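Local coordinates for protein thiosulfate reductase (Thermus thermophilus, PDB 2VPZ) that probably reduces polysulfide or thiosulfate, using a molybdenum centre with two molybdopterin guanine dinucleotides, alongside a [4Fe-4S] cluster, at residues Y370-P375 against T546-L551; I421-I425 against R451-A455. All blocks are in the same frame, centred on the assembly; numbering follows the deposited sequence.

Contact 1: residues Y370-P375 against T546-L551; sequences YLEKYP and TRLQSL
Run 370-375 as an extended loop segment with no regular secondary structure across the last turns of the helix holding 546-551, with Glu372 CA 5.7 Å from Arg547 CA. Tyr370, chi1 t, brings ring atom CD2 to 3.3 Å from Leu551 CD2, and its CE2 lies 3.8 Å from Ser550 OG. Leu371 fits between Arg547 and Leu551: its CD2 is 3.0 Å from Arg547 O and 3.3 Å from Leu551 CD1, while its CD1 sits over one guanidinium face, 3.4 Å from Arg547 CZ. Glu372 O accepts a nearly straight hydrogen bond (3.0 Å) from Arg547 NE; Arg547 NH2 gives Leu371 O a weak hydrogen bond (3.4 Å). A helix side chain thus hydrogen-bonds to main-chain carbonyls of a loop. Tyr374, chi1 t, sets CD1 3.7 Å from Thr546 CG2, beside Pro375 CD, 3.9 Å from the same methyl. Arg547 also salt-bridges Asp491, Tyr374 meets Trp537 and Tyr543, the latter on helix 540-551, and Leu371 and Leu551 both rest on Ile502 of strand 501-503.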
ATOM      1  N   TYR A 370      -8.907  33.565 -40.205  1.00 56.22           N
ATOM      2  CA  TYR A 370      -9.041  34.709 -41.102  1.00 57.29           C
ATOM      3  C   TYR A 370      -9.095  36.055 -40.317  1.00 57.11           C
ATOM      4  O   TYR A 370     -10.018  36.304 -39.539  1.00 57.41           O
ATOM      5  CB  TYR A 370     -10.280  34.607 -42.038  1.00 59.86           C
ATOM      6  CG  TYR A 370     -10.515  35.885 -42.857  1.00 62.54           C
ATOM      7  CD1 TYR A 370      -9.626  36.268 -43.876  1.00 63.86           C
ATOM      8  CD2 TYR A 370     -11.562  36.759 -42.543  1.00 63.40           C
ATOM      9  CE1 TYR A 370      -9.768  37.501 -44.556  1.00 64.77           C
ATOM     10  CE2 TYR A 370     -11.718  37.995 -43.210  1.00 64.85           C
ATOM     11  CZ  TYR A 370     -10.816  38.363 -44.220  1.00 65.79           C
ATOM     12  OH  TYR A 370     -10.963  39.563 -44.889  1.00 66.85           O
ATOM     13  N   LEU A 371      -8.062  36.880 -40.472  1.00 56.32           N
ATOM     14  CA  LEU A 371      -7.967  38.225 -39.875  1.00 56.79           C
ATOM     15  C   LEU A 371      -7.171  38.898 -40.961  1.00 57.79           C
ATOM     16  O   LEU A 371      -6.033  38.528 -41.255  1.00 57.48           O
ATOM     17  CB  LEU A 371      -7.197  38.313 -38.552  1.00 56.89           C
ATOM     18  CG  LEU A 371      -7.651  39.348 -37.481  1.00 57.57           C
ATOM     19  CD1 LEU A 371      -6.417  40.049 -36.930  1.00 58.20           C
ATOM     20  CD2 LEU A 371      -8.629  40.409 -38.010  1.00 56.64           C
ATOM     21  N   GLU A 372      -7.778  39.895 -41.552  1.00 58.41           N
ATOM     22  CA  GLU A 372      -7.184  40.566 -42.667  1.00 59.27           C
ATOM     23  C   GLU A 372      -6.054  41.538 -42.310  1.00 58.29           C
ATOM     24  O   GLU A 372      -6.160  42.284 -41.340  1.00 57.95           O
ATOM     25  CB  GLU A 372      -8.361  41.151 -43.428  1.00 60.83           C
ATOM     26  CG  GLU A 372      -8.206  42.451 -44.063  1.00 65.26           C
ATOM     27  CD  GLU A 372      -9.016  42.463 -45.323  1.00 68.34           C
ATOM     28  OE1 GLU A 372     -10.097  43.103 -45.349  1.00 69.90           O
ATOM     29  OE2 GLU A 372      -8.559  41.784 -46.273  1.00 69.57           O
ATOM     30  N   LYS A 373      -4.950  41.486 -43.061  1.00 57.73           N
ATOM     31  CA  LYS A 373      -3.800  42.351 -42.793  1.00 57.69           C
ATOM     32  C   LYS A 373      -4.150  43.839 -42.882  1.00 57.12           C
ATOM     33  O   LYS A 373      -5.162  44.208 -43.477  1.00 57.35           O
ATOM     34  CB  LYS A 373      -2.608  42.006 -43.719  1.00 58.57           C
ATOM     35  CG  LYS A 373      -1.835  40.738 -43.302  1.00 60.18           C
ATOM     36  CD  LYS A 373      -0.819  40.280 -44.349  1.00 61.84           C
ATOM     37  CE  LYS A 373       0.415  41.202 -44.417  1.00 64.10           C
ATOM     38  NZ  LYS A 373       1.408  41.052 -43.274  1.00 65.61           N
ATOM     39  N   TYR A 374      -3.344  44.688 -42.255  1.00 55.83           N
ATOM     40  CA  TYR A 374      -3.570  46.126 -42.294  1.00 54.70           C
ATOM     41  C   TYR A 374      -3.075  46.528 -43.704  1.00 54.89           C
ATOM     42  O   TYR A 374      -1.939  46.174 -44.044  1.00 55.32           O
ATOM     43  CB  TYR A 374      -2.756  46.804 -41.196  1.00 54.08           C
ATOM     44  CG  TYR A 374      -2.993  48.285 -41.095  1.00 53.68           C
ATOM     45  CD1 TYR A 374      -3.800  48.814 -40.094  1.00 54.07           C
ATOM     46  CD2 TYR A 374      -2.395  49.165 -42.002  1.00 53.20           C
ATOM     47  CE1 TYR A 374      -4.009  50.194 -39.982  1.00 54.83           C
ATOM     48  CE2 TYR A 374      -2.595  50.560 -41.911  1.00 53.96           C
ATOM     49  CZ  TYR A 374      -3.403  51.072 -40.892  1.00 54.79           C
ATOM     50  OH  TYR A 374      -3.600  52.438 -40.752  1.00 55.25           O
ATOM     51  N   PRO A 375      -3.890  47.283 -44.519  1.00 54.45           N
ATOM     52  CA  PRO A 375      -3.565  47.723 -45.894  1.00 53.38           C
ATOM     53  C   PRO A 375      -2.314  48.563 -46.137  1.00 53.33           C
ATOM     54  O   PRO A 375      -2.200  49.703 -45.675  1.00 53.01           O
ATOM     55  CB  PRO A 375      -4.825  48.463 -46.365  1.00 53.66           C
ATOM     56  CG  PRO A 375      -5.855  48.221 -45.277  1.00 54.36           C
ATOM     57  CD  PRO A 375      -5.018  48.078 -44.027  1.00 53.85           C
ATOM     58  N   THR A 546      -8.746  48.549 -37.393  1.00 56.95           N
ATOM     59  CA  THR A 546      -8.842  48.234 -38.825  1.00 57.31           C
ATOM     60  C   THR A 546      -9.065  46.714 -39.117  1.00 57.72           C
ATOM     61  O   THR A 546      -9.980  46.345 -39.890  1.00 58.77           O
ATOM     62  CB  THR A 546      -7.553  48.807 -39.583  1.00 57.72           C
ATOM     63  OG1 THR A 546      -7.695  50.210 -39.783  1.00 58.40           O
ATOM     64  CG2 THR A 546      -7.307  48.077 -40.904  1.00 58.41           C
ATOM     65  N   ARG A 547      -8.293  45.833 -38.471  1.00 57.23           N
ATOM     66  CA  ARG A 547      -8.416  44.369 -38.602  1.00 56.58           C
ATOM     67  C   ARG A 547      -9.738  43.863 -37.916  1.00 57.97           C
ATOM     68  O   ARG A 547     -10.355  42.875 -38.362  1.00 59.37           O
ATOM     69  CB  ARG A 547      -7.142  43.674 -38.014  1.00 55.24           C
ATOM     70  CG  ARG A 547      -5.794  44.476 -38.204  1.00 51.83           C
ATOM     71  CD  ARG A 547      -4.491  43.620 -38.031  1.00 50.61           C
ATOM     72  NE  ARG A 547      -4.427  42.431 -38.884  1.00 49.34           N
ATOM     73  CZ  ARG A 547      -3.719  41.332 -38.653  1.00 48.84           C
ATOM     74  NH1 ARG A 547      -2.978  41.242 -37.565  1.00 48.34           N
ATOM     75  NH2 ARG A 547      -3.766  40.289 -39.490  1.00 48.16           N
ATOM     76  N   LEU A 548     -10.208  44.566 -36.887  1.00 59.05           N
ATOM     77  CA  LEU A 548     -11.434  44.187 -36.194  1.00 60.42           C
ATOM     78  C   LEU A 548     -12.686  44.637 -37.030  1.00 61.99           C
ATOM     79  O   LEU A 548     -13.741  43.980 -36.994  1.00 63.04           O
ATOM     80  CB  LEU A 548     -11.376  44.669 -34.708  1.00 59.49           C
ATOM     81  CG  LEU A 548     -10.267  43.870 -33.942  1.00 58.16           C
ATOM     82  CD1 LEU A 548     -10.322  44.117 -32.421  1.00 56.60           C
ATOM     83  CD2 LEU A 548     -10.408  42.357 -34.246  1.00 57.17           C
ATOM     84  N   GLN A 549     -12.521  45.686 -37.842  1.00 62.63           N
ATOM     85  CA  GLN A 549     -13.568  46.161 -38.789  1.00 63.37           C
ATOM     86  C   GLN A 549     -13.868  44.980 -39.724  1.00 63.60           C
ATOM     87  O   GLN A 549     -15.026  44.546 -39.880  1.00 63.72           O
ATOM     88  CB  GLN A 549     -13.028  47.315 -39.639  1.00 63.96           C
ATOM     89  CG  GLN A 549     -13.584  48.682 -39.283  1.00 65.83           C
ATOM     90  CD  GLN A 549     -12.612  49.828 -39.568  1.00 66.87           C
ATOM     91  OE1 GLN A 549     -11.831  49.766 -40.528  1.00 67.37           O
ATOM     92  NE2 GLN A 549     -12.667  50.877 -38.750  1.00 66.76           N
ATOM     93  N   SER A 550     -12.804  44.492 -40.357  1.00 63.88           N
ATOM     94  CA  SER A 550     -12.849  43.351 -41.268  1.00 65.04           C
ATOM     95  C   SER A 550     -13.669  42.201 -40.721  1.00 65.25           C
ATOM     96  O   SER A 550     -14.518  41.637 -41.398  1.00 65.10           O
ATOM     97  CB  SER A 550     -11.446  42.785 -41.554  1.00 65.86           C
ATOM     98  OG  SER A 550     -11.428  41.357 -41.460  1.00 67.52           O
ATOM     99  N   LEU A 551     -13.421  41.812 -39.483  1.00 65.73           N
ATOM    100  CA  LEU A 551     -14.148  40.652 -39.014  1.00 65.44           C
ATOM    101  C   LEU A 551     -15.567  40.877 -38.513  1.00 65.63           C
ATOM    102  O   LEU A 551     -16.345  39.935 -38.387  1.00 65.39           O
ATOM    103  CB  LEU A 551     -13.318  39.858 -37.993  1.00 64.24           C
ATOM    104  CG  LEU A 551     -12.112  39.152 -38.649  1.00 64.02           C
ATOM    105  CD1 LEU A 551     -11.267  38.434 -37.577  1.00 63.72           C
ATOM    106  CD2 LEU A 551     -12.600  38.163 -39.739  1.00 63.48           C
TER

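Contact 2: residues I421-I425 against R451-A455; sequences IEPMI and RTKEA
Ala455 presents its methyl to three side chains of 421-425, with CB 3.6 Å from Ile421 CG2, 3.7 Å from Ile425 CG1 and 3.9 Å from Met424 CB. Its helix, 449-457, belongs to the beta-alpha-beta crossover that leads from strand 435-438 to its parallel neighbour 462-466, while 421-425 comes just before the first of these strands. The contact therefore packs a crossover helix against the approach to its own sheet, in the alpha/beta part of the molybdopterin oxidoreductase fold. Build 451-455 as regular right-handed helix, with Ala455 N hydrogen-bonded to Arg451 O at 3.2 Å. Residues 421-422 lead into a short, weakly bonded helix at about 423-425; Ile425 N hydrogen-bonds to Glu422 O, three residues back, at 2.9 Å. The closest CA pair is Ile425 and Ala455, at 5.1 Å, a spacing allowed by the small alanine.

Ile421, chi1 m, points toward the helix; its CD1 comes 3.9 Å from Thr452 OG1, and its CB lies over one face of the Arg451 guanidinium. Arg451 starts out extended, t at chi1 and chi2, so its aliphatic part lies along Ile425, CG to Ile425 CD1 3.3 Å, and NH1 makes a weak hydrogen bond to Tyr723 OH. Met424, m then t, gives its CB to the interface, but its end turns off, and it touches Ile432 as well. No hydrogen bond crosses between the segments. Even Glu454 meets its partner through van der Waals contact, its OE1 lying 3.2 Å from Ile425 CG2.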
ATOM      1  N   ILE A 421      26.799  34.598 -39.207  1.00 47.40           N
ATOM      2  CA  ILE A 421      27.734  35.173 -38.208  1.00 48.61           C
ATOM      3  C   ILE A 421      29.162  35.230 -38.712  1.00 49.02           C
ATOM      4  O   ILE A 421      29.990  35.989 -38.220  1.00 48.62           O
ATOM      5  CB  ILE A 421      27.844  34.358 -36.870  1.00 48.22           C
ATOM      6  CG1 ILE A 421      26.492  34.163 -36.218  1.00 48.14           C
ATOM      7  CG2 ILE A 421      28.834  35.084 -35.904  1.00 47.56           C
ATOM      8  CD1 ILE A 421      26.415  34.631 -34.752  1.00 47.86           C
ATOM      9  N   GLU A 422      29.446  34.344 -39.652  1.00 50.80           N
ATOM     10  CA  GLU A 422      30.757  34.194 -40.262  1.00 52.41           C
ATOM     11  C   GLU A 422      30.998  35.445 -41.144  1.00 51.98           C
ATOM     12  O   GLU A 422      32.099  36.051 -41.082  1.00 52.05           O
ATOM     13  CB  GLU A 422      30.806  32.885 -41.056  1.00 55.72           C
ATOM     14  CG  GLU A 422      32.146  32.446 -41.622  1.00 61.34           C
ATOM     15  CD  GLU A 422      31.981  31.400 -42.731  1.00 65.93           C
ATOM     16  OE1 GLU A 422      30.909  31.407 -43.382  1.00 68.62           O
ATOM     17  OE2 GLU A 422      32.919  30.589 -42.962  1.00 68.66           O
ATOM     18  N   PRO A 423      30.010  35.846 -41.986  1.00 51.34           N
ATOM     19  CA  PRO A 423      30.099  37.023 -42.850  1.00 51.50           C
ATOM     20  C   PRO A 423      30.573  38.323 -42.118  1.00 51.99           C
ATOM     21  O   PRO A 423      31.121  39.236 -42.750  1.00 52.63           O
ATOM     22  CB  PRO A 423      28.672  37.170 -43.387  1.00 51.06           C
ATOM     23  CG  PRO A 423      28.179  35.739 -43.511  1.00 51.00           C
ATOM     24  CD  PRO A 423      28.922  34.950 -42.416  1.00 50.27           C
ATOM     25  N   MET A 424      30.352  38.405 -40.802  1.00 53.30           N
ATOM     26  CA  MET A 424      30.726  39.549 -39.934  1.00 53.70           C
ATOM     27  C   MET A 424      32.203  39.554 -39.483  1.00 53.77           C
ATOM     28  O   MET A 424      32.724  40.584 -39.032  1.00 54.11           O
ATOM     29  CB  MET A 424      29.867  39.628 -38.650  1.00 54.21           C
ATOM     30  CG  MET A 424      28.351  39.596 -38.805  1.00 55.46           C
ATOM     31  SD  MET A 424      27.458  39.153 -37.258  1.00 54.74           S
ATOM     32  CE  MET A 424      25.922  40.126 -37.430  1.00 56.31           C
ATOM     33  N   ILE A 425      32.848  38.397 -39.557  1.00 53.46           N
ATOM     34  CA  ILE A 425      34.248  38.208 -39.158  1.00 55.05           C
ATOM     35  C   ILE A 425      35.212  38.320 -40.370  1.00 56.02           C
ATOM     36  O   ILE A 425      36.140  39.125 -40.340  1.00 56.60           O
ATOM     37  CB  ILE A 425      34.476  36.813 -38.419  1.00 55.20           C
ATOM     38  CG1 ILE A 425      33.597  36.684 -37.171  1.00 55.72           C
ATOM     39  CG2 ILE A 425      35.958  36.666 -38.015  1.00 54.56           C
ATOM     40  CD1 ILE A 425      33.257  35.220 -36.777  1.00 56.47           C
ATOM     41  N   ARG A 451      33.344  32.651 -31.214  1.00 39.52           N
ATOM     42  CA  ARG A 451      33.146  33.139 -32.588  1.00 40.54           C
ATOM     43  C   ARG A 451      32.107  34.310 -32.626  1.00 40.50           C
ATOM     44  O   ARG A 451      32.313  35.281 -33.330  1.00 41.51           O
ATOM     45  CB  ARG A 451      32.733  32.017 -33.577  1.00 40.50           C
ATOM     46  CG  ARG A 451      32.673  32.475 -35.064  1.00 40.62           C
ATOM     47  CD  ARG A 451      31.963  31.478 -36.026  1.00 42.24           C
ATOM     48  NE  ARG A 451      30.578  31.156 -35.654  1.00 43.94           N
ATOM     49  CZ  ARG A 451      29.746  30.358 -36.327  1.00 45.04           C
ATOM     50  NH1 ARG A 451      30.125  29.767 -37.448  1.00 45.10           N
ATOM     51  NH2 ARG A 451      28.515  30.141 -35.872  1.00 45.26           N
ATOM     52  N   THR A 452      31.014  34.221 -31.871  1.00 40.95           N
ATOM     53  CA  THR A 452      30.027  35.302 -31.819  1.00 40.90           C
ATOM     54  C   THR A 452      30.624  36.637 -31.244  1.00 41.81           C
ATOM     55  O   THR A 452      30.253  37.737 -31.662  1.00 42.50           O
ATOM     56  CB  THR A 452      28.749  34.891 -30.993  1.00 41.48           C
ATOM     57  OG1 THR A 452      28.228  33.662 -31.470  1.00 42.16           O
ATOM     58  CG2 THR A 452      27.680  35.999 -31.048  1.00 39.72           C
ATOM     59  N   LYS A 453      31.562  36.535 -30.297  1.00 42.57           N
ATOM     60  CA  LYS A 453      32.221  37.695 -29.652  1.00 45.24           C
ATOM     61  C   LYS A 453      33.245  38.397 -30.581  1.00 46.60           C
ATOM     62  O   LYS A 453      33.454  39.621 -30.522  1.00 46.27           O
ATOM     63  CB  LYS A 453      32.855  37.296 -28.309  1.00 44.64           C
ATOM     64  CG  LYS A 453      31.881  36.608 -27.340  1.00 45.47           C
ATOM     65  CD  LYS A 453      32.438  36.536 -25.917  1.00 45.74           C
ATOM     66  CE  LYS A 453      31.367  36.174 -24.860  1.00 45.02           C
ATOM     67  NZ  LYS A 453      31.937  35.463 -23.660  1.00 41.25           N
ATOM     68  N   GLU A 454      33.889  37.598 -31.428  1.00 47.54           N
ATOM     69  CA  GLU A 454      34.816  38.090 -32.449  1.00 49.25           C
ATOM     70  C   GLU A 454      33.938  38.948 -33.407  1.00 48.82           C
ATOM     71  O   GLU A 454      34.279  40.084 -33.756  1.00 48.18           O
ATOM     72  CB  GLU A 454      35.396  36.917 -33.239  1.00 51.62           C
ATOM     73  CG  GLU A 454      36.908  36.739 -33.202  1.00 56.56           C
ATOM     74  CD  GLU A 454      37.475  36.107 -34.490  1.00 60.48           C
ATOM     75  OE1 GLU A 454      37.882  36.873 -35.404  1.00 62.39           O
ATOM     76  OE2 GLU A 454      37.483  34.844 -34.582  1.00 61.06           O
ATOM     77  N   ALA A 455      32.811  38.370 -33.832  1.00 48.79           N
ATOM     78  CA  ALA A 455      31.871  39.032 -34.734  1.00 48.43           C
ATOM     79  C   ALA A 455      31.292  40.348 -34.164  1.00 48.41           C
ATOM     80  O   ALA A 455      31.081  41.296 -34.913  1.00 48.31           O
ATOM     81  CB  ALA A 455      30.739  38.056 -35.178  1.00 47.42           C
TER

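Overall arrangement
From the N terminus, the chain leaves helix 341-354 and enters a long loop, where 370-375 forms the first half of contact 1. It goes on to 421-425, passes through strand 435-438, and returns in helix 449-457, where contact 2 closes a short loop, with 25 residues between its segments. Only at 546-551, on helix 540-551, does contact 1 close, with 170 residues between its own segments. Contact 2 is therefore nested inside contact 1, and the two do not cross. Their centres lie 41 Å apart and their nearest atoms about 25 Å. Contact 1 ties a surface loop to a later helix; contact 2 joins neighbouring pieces beside the five-stranded parallel sheet.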